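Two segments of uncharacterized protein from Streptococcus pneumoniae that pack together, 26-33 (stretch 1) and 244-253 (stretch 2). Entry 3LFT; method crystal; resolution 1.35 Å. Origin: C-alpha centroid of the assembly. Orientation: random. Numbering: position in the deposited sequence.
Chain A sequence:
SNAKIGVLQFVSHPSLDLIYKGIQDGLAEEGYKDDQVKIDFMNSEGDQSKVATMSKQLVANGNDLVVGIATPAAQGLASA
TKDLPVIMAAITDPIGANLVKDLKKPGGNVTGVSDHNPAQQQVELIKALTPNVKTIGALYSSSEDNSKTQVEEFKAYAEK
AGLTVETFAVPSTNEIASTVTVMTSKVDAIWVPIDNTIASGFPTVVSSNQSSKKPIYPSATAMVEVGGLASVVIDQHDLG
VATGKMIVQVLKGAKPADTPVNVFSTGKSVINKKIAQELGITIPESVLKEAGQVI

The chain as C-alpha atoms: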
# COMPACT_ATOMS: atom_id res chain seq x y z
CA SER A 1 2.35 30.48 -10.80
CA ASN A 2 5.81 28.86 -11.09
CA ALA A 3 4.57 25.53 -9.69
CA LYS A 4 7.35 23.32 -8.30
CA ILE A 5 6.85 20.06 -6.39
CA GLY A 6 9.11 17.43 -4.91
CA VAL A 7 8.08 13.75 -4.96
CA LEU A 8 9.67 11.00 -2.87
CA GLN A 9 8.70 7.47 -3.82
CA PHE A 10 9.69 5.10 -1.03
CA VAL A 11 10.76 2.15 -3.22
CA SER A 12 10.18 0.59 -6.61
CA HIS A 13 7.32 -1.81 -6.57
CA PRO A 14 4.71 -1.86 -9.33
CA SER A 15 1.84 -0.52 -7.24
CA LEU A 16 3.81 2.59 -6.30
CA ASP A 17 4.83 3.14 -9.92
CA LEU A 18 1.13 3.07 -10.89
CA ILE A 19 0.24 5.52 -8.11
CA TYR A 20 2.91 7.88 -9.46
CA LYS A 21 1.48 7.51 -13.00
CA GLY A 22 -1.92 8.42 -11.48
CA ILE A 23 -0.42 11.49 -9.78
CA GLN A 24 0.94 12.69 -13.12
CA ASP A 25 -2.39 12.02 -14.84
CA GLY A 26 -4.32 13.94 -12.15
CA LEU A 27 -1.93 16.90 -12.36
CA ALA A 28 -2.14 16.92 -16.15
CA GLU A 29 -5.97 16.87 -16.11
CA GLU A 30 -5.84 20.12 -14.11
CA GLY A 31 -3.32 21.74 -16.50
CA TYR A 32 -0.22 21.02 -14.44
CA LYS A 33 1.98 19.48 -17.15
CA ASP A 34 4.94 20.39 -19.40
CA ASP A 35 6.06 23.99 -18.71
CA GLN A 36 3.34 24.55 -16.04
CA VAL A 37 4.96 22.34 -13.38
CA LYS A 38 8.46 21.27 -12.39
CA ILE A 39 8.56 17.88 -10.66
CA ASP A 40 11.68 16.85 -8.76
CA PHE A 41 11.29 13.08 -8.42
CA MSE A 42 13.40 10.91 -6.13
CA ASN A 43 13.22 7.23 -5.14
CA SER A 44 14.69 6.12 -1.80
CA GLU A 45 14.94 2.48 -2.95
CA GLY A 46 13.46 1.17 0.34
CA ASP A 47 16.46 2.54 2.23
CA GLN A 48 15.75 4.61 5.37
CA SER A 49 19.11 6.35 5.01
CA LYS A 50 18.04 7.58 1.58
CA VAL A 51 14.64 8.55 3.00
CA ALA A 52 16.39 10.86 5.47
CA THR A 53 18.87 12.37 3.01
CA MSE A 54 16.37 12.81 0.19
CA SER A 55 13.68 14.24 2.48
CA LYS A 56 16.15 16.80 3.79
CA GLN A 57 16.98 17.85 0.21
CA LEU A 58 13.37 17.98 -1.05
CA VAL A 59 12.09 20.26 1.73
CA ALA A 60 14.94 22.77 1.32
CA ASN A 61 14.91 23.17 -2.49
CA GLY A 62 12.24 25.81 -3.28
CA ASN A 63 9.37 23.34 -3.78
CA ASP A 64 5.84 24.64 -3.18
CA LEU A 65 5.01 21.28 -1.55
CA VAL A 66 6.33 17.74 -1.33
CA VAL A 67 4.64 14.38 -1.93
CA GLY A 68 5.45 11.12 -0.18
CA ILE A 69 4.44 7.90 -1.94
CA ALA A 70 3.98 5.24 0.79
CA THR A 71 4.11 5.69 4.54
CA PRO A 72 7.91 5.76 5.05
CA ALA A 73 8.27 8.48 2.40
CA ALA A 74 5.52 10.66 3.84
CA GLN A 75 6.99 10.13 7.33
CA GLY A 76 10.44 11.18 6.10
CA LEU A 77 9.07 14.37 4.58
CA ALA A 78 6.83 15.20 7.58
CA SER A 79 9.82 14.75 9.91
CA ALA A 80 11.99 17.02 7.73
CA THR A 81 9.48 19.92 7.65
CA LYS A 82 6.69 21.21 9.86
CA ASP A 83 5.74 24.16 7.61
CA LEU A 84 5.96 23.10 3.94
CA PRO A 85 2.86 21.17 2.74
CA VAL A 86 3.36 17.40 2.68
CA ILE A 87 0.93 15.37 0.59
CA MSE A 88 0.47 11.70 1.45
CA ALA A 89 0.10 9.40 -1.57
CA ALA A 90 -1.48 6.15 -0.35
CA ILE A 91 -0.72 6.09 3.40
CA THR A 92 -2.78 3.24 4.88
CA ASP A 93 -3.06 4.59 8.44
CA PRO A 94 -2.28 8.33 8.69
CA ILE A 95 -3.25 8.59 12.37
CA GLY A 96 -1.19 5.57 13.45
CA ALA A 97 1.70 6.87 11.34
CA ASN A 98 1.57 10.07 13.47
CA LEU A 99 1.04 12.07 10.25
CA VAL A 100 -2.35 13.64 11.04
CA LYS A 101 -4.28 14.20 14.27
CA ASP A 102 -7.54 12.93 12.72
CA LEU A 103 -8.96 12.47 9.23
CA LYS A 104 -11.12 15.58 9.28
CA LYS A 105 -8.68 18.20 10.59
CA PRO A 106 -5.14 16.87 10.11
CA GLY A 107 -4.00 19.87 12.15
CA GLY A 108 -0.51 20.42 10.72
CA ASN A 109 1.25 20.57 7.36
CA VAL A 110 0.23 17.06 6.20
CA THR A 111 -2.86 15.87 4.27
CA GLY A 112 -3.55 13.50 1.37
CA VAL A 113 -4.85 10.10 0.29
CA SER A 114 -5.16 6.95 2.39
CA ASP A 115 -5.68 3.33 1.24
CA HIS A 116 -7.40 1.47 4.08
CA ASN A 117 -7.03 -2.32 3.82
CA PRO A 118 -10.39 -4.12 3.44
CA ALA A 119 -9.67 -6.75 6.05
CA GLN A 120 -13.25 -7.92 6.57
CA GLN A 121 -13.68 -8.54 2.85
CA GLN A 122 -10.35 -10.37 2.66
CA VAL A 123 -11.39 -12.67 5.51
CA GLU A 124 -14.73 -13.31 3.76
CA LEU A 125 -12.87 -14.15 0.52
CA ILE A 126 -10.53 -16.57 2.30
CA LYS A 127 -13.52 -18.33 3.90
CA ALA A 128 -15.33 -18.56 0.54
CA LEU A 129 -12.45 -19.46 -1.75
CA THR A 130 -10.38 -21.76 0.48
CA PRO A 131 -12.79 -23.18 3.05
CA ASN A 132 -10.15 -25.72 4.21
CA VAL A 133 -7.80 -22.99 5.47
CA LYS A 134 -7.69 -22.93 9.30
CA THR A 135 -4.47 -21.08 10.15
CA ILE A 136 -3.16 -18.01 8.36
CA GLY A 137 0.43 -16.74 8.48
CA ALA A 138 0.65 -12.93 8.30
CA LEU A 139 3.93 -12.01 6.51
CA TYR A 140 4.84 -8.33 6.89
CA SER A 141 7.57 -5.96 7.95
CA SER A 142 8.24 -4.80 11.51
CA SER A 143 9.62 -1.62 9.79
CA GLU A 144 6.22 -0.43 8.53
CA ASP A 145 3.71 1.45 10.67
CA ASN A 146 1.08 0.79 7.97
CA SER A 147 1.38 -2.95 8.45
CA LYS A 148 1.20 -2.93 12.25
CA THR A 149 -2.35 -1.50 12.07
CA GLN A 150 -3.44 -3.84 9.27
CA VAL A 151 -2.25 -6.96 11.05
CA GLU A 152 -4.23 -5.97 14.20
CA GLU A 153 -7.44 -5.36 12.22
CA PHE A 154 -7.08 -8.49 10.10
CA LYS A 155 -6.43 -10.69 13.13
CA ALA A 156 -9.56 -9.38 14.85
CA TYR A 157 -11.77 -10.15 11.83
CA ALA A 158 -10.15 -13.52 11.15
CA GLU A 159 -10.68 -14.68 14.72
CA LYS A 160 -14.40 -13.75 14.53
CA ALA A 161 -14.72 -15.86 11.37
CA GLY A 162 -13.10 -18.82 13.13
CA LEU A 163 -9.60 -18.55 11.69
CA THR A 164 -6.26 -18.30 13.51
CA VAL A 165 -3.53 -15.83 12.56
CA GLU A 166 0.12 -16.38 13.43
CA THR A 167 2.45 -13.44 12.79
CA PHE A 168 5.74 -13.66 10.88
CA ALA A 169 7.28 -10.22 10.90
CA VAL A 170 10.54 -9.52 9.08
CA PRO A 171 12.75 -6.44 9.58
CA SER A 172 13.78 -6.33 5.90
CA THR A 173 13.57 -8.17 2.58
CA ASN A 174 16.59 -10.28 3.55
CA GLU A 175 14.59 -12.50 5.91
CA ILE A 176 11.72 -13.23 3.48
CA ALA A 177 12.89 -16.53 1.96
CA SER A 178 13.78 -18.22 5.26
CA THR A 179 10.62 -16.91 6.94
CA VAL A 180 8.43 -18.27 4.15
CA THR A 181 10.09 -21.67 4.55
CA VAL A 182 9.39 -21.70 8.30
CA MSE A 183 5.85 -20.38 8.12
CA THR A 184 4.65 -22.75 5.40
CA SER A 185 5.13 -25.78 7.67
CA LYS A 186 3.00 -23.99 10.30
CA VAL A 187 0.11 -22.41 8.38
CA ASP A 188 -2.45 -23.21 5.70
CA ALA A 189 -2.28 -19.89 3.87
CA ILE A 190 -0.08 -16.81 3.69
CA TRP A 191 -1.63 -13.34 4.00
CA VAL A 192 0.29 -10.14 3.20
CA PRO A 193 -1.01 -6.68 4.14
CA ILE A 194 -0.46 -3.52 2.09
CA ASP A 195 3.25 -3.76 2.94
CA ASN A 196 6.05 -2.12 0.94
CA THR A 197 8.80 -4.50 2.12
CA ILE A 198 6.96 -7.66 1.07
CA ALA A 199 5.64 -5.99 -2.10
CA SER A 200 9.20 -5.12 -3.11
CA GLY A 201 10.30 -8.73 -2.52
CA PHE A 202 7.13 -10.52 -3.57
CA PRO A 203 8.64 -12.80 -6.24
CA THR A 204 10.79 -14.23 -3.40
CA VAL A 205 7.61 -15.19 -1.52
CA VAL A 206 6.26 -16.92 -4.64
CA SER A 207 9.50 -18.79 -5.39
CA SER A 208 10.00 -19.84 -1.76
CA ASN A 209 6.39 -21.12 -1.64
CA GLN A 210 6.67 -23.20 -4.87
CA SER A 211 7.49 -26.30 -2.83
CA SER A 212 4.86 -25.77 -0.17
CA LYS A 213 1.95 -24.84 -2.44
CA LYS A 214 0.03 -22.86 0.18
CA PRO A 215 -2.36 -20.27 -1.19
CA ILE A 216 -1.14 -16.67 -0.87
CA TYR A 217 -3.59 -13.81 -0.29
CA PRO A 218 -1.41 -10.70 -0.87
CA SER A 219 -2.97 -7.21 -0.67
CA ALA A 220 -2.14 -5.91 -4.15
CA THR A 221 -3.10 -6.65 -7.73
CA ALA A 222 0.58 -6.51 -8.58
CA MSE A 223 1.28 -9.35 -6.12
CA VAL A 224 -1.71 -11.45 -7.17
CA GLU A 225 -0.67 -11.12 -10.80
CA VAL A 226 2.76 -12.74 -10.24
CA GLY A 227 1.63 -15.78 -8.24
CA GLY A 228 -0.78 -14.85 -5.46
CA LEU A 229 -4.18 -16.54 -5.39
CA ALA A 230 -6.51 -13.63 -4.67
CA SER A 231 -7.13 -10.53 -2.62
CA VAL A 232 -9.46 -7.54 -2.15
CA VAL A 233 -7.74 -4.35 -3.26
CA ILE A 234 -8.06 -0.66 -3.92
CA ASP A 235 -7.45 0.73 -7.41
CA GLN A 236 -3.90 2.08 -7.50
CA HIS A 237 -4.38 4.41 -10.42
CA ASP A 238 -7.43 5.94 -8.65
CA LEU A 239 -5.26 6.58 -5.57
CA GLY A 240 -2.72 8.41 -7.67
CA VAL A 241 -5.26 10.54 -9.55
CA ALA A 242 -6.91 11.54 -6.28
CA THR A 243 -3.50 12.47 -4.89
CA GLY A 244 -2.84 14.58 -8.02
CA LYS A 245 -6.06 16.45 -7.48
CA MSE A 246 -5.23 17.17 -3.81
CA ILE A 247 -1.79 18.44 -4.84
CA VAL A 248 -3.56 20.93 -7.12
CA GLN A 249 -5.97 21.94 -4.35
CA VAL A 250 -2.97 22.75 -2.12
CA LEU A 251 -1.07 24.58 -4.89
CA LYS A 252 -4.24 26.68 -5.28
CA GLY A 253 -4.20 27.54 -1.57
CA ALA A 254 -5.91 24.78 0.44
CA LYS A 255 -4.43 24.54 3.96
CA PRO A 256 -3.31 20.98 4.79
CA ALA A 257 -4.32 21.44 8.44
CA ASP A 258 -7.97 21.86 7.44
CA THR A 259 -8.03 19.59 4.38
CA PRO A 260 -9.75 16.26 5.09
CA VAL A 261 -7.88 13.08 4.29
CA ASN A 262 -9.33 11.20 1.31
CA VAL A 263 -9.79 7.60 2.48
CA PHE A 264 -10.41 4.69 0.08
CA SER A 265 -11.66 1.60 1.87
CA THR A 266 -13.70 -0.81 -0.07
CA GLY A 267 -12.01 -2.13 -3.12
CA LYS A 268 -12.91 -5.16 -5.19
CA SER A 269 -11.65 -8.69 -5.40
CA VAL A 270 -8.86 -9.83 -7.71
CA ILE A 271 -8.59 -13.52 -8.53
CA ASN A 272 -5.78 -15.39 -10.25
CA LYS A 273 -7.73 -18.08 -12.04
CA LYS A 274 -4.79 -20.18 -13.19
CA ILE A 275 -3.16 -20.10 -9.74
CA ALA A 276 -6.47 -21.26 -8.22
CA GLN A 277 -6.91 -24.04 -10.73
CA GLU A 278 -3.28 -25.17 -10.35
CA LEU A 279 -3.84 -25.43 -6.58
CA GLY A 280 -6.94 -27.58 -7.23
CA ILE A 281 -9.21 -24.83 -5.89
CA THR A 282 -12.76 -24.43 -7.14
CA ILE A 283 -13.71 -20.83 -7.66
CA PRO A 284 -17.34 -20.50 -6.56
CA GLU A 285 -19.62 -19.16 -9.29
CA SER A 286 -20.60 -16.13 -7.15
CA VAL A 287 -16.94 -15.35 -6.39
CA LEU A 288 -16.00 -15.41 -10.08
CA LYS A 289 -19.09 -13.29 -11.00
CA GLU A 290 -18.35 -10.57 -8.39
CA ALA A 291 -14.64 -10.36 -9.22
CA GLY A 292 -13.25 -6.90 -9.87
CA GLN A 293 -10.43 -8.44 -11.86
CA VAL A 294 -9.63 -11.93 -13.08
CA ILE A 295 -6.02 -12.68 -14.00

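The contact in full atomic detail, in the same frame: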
# COMPACT_ATOMS: atom_id res chain seq x y z
N GLY A 26 -3.40 13.02 -12.85
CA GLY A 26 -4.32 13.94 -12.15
C GLY A 26 -3.84 15.37 -12.26
O GLY A 26 -4.63 16.28 -12.48
N LEU A 27 -2.53 15.58 -12.10
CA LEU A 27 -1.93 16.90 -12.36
C LEU A 27 -2.21 17.40 -13.77
O LEU A 27 -2.60 18.54 -13.96
CB LEU A 27 -0.42 16.86 -12.15
CG LEU A 27 0.03 16.70 -10.70
CD1 LEU A 27 1.51 16.37 -10.67
CD2 LEU A 27 -0.26 17.97 -9.93
N ALA A 28 -1.98 16.53 -14.75
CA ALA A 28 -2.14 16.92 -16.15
C ALA A 28 -3.58 17.30 -16.47
O ALA A 28 -3.83 18.26 -17.21
CB ALA A 28 -1.65 15.81 -17.04
N GLU A 29 -4.54 16.59 -15.89
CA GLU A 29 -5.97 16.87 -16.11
C GLU A 29 -6.34 18.28 -15.66
O GLU A 29 -7.24 18.91 -16.21
CB GLU A 29 -6.81 15.80 -15.39
CG GLU A 29 -8.31 15.88 -15.58
CD GLU A 29 -9.05 14.87 -14.71
OE1 GLU A 29 -10.26 15.05 -14.48
OE2 GLU A 29 -8.42 13.89 -14.25
N GLU A 30 -5.62 18.78 -14.66
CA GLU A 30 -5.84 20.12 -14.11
C GLU A 30 -4.98 21.19 -14.78
O GLU A 30 -5.02 22.36 -14.38
CB GLU A 30 -5.61 20.11 -12.59
CG GLU A 30 -6.54 19.20 -11.79
CD GLU A 30 -8.01 19.51 -12.03
OE1 GLU A 30 -8.35 20.70 -12.21
OE2 GLU A 30 -8.80 18.56 -12.04
N GLY A 31 -4.19 20.80 -15.78
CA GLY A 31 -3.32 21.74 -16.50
C GLY A 31 -1.88 21.79 -16.03
O GLY A 31 -1.06 22.52 -16.61
N TYR A 32 -1.56 21.03 -14.99
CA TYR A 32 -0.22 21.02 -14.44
C TYR A 32 0.62 19.97 -15.16
O TYR A 32 0.73 18.82 -14.73
CB TYR A 32 -0.24 20.87 -12.92
CG TYR A 32 -0.88 22.04 -12.21
CD1 TYR A 32 -0.10 23.04 -11.62
CD2 TYR A 32 -2.27 22.18 -12.16
CE1 TYR A 32 -0.70 24.12 -10.97
CE2 TYR A 32 -2.87 23.25 -11.52
CZ TYR A 32 -2.09 24.22 -10.93
OH TYR A 32 -2.69 25.29 -10.30
N LYS A 33 1.14 20.36 -16.32
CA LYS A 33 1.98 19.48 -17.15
C LYS A 33 2.94 20.33 -17.96
O LYS A 33 2.76 21.55 -18.05
CB LYS A 33 1.11 18.61 -18.07
CG LYS A 33 0.10 19.39 -18.90
CD LYS A 33 -0.64 18.53 -19.92
CE LYS A 33 0.11 18.42 -21.24
NZ LYS A 33 1.01 17.23 -21.29
N GLY A 244 -3.10 13.46 -7.10
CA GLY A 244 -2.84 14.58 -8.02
C GLY A 244 -3.81 15.73 -7.81
O GLY A 244 -3.41 16.91 -7.79
N LYS A 245 -5.08 15.41 -7.70
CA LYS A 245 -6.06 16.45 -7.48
C LYS A 245 -5.90 17.18 -6.17
O LYS A 245 -6.10 18.40 -6.12
CB LYS A 245 -7.47 15.90 -7.64
CG LYS A 245 -7.70 15.58 -9.12
CD LYS A 245 -9.05 14.99 -9.41
CE LYS A 245 -9.17 14.71 -10.91
NZ LYS A 245 -9.16 15.95 -11.73
N MSE A 246 -5.50 16.49 -5.10
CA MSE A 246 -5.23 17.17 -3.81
C MSE A 246 -3.97 18.03 -3.89
O MSE A 246 -3.95 19.10 -3.29
CB MSE A 246 -5.13 16.16 -2.66
CG MSE A 246 -6.46 15.45 -2.43
SE MSE A 246 -6.45 14.37 -0.84
CE MSE A 246 -6.61 15.80 0.46
N ILE A 247 -2.96 17.60 -4.65
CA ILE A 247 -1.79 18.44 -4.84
C ILE A 247 -2.23 19.77 -5.46
O ILE A 247 -1.79 20.83 -5.02
CB ILE A 247 -0.79 17.74 -5.76
CG1 ILE A 247 -0.14 16.55 -5.04
CG2 ILE A 247 0.29 18.71 -6.22
CD1 ILE A 247 0.59 15.60 -5.99
N VAL A 248 -3.09 19.71 -6.47
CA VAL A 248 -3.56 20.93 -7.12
C VAL A 248 -4.34 21.79 -6.14
O VAL A 248 -4.17 23.02 -6.11
CB VAL A 248 -4.38 20.59 -8.37
CG1 VAL A 248 -5.08 21.83 -8.93
CG2 VAL A 248 -3.46 19.97 -9.43
N GLN A 249 -5.21 21.17 -5.33
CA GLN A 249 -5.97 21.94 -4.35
C GLN A 249 -5.02 22.74 -3.44
O GLN A 249 -5.31 23.90 -3.10
CB GLN A 249 -6.79 21.01 -3.47
CG GLN A 249 -8.12 20.56 -3.96
CD GLN A 249 -8.81 19.82 -2.84
OE1 GLN A 249 -9.46 20.42 -1.96
NE2 GLN A 249 -8.62 18.52 -2.81
N VAL A 250 -3.93 22.11 -3.02
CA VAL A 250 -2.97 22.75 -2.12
C VAL A 250 -2.16 23.81 -2.86
O VAL A 250 -1.96 24.91 -2.33
CB VAL A 250 -2.11 21.72 -1.34
CG1 VAL A 250 -1.04 22.43 -0.50
CG2 VAL A 250 -3.01 20.85 -0.45
N LEU A 251 -1.75 23.55 -4.10
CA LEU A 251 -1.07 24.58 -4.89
C LEU A 251 -1.94 25.83 -4.98
O LEU A 251 -1.42 26.96 -4.91
CB LEU A 251 -0.70 24.08 -6.29
CG LEU A 251 0.38 23.00 -6.33
CD1 LEU A 251 0.51 22.45 -7.74
CD2 LEU A 251 1.72 23.52 -5.82
N LYS A 252 -3.25 25.60 -5.14
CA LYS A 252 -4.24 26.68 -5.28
C LYS A 252 -4.65 27.30 -3.95
O LYS A 252 -5.49 28.21 -3.92
CB LYS A 252 -5.47 26.20 -6.05
CG LYS A 252 -5.17 25.87 -7.50
CD LYS A 252 -6.44 25.45 -8.24
CE LYS A 252 -6.15 25.26 -9.73
NZ LYS A 252 -5.60 26.49 -10.38
N GLY A 253 -4.03 26.84 -2.86
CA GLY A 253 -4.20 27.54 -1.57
C GLY A 253 -4.85 26.78 -0.43
O GLY A 253 -4.95 27.31 0.68

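This is a close contact between a helix end with its following turn and a second helix, built on a glycine-glycine approach, lined by aliphatic and tyrosine side chains, and flanked by charged groups. The closest CA atoms across the stretches are Gly 26 CA and Gly 244 CA, 4.4 Å apart. A CB built in ideal geometry on Gly 244 would sit about 3.0 Å from both Gly 26 CA and Leu 27 N, and one on Gly 26 would fall 3.3 Å from Gly 244 CA, so the absence of side chains at both positions permits this spacing.

Beyond the glycines, side chains fill the gap. The CA-to-CB bond of Leu 27 points sideways, yet its m,t rotamer carries CD2 to 3.8 Å from both Ile 247 CG2 and Val 248 CG2, van der Waals distances for methyl groups. Val 248 also meets the second half of stretch 1: its CG2 is 3.8 Å from Glu 30 CB, and its CG1 is 3.7 Å from Tyr 32 CE2.

Stretch 1 leaves its helix through a Schellman motif. Gly 31 has phi 97°, where a CB would jam against the preceding carbonyl oxygen; Tyr 32 N bonds back to Leu 27 O at 2.9 Å, and Gly 31 N to Ala 28 O at 2.9 Å. Past this turn, the CA-to-CB bond of Tyr 32 points toward stretch 2. Its ring packs obliquely against Val 248 and Leu 251, with CE1 3.8 Å from Leu 251 CD1, while Lys 252 NZ, near the ring plane, donates a hydrogen bond to Tyr 32 OH at 3.1 Å.

The Lys 245 side chain, trans at chi2 and chi3 and turned to m at chi4, brings its ammonium group to two carboxylates, forming salt bridges from NZ to Glu 30 OE2 at 2.7 Å and to Glu 29 OE1 at 3.1 Å. Altogether the contact buries 490 Å², summed over both sides.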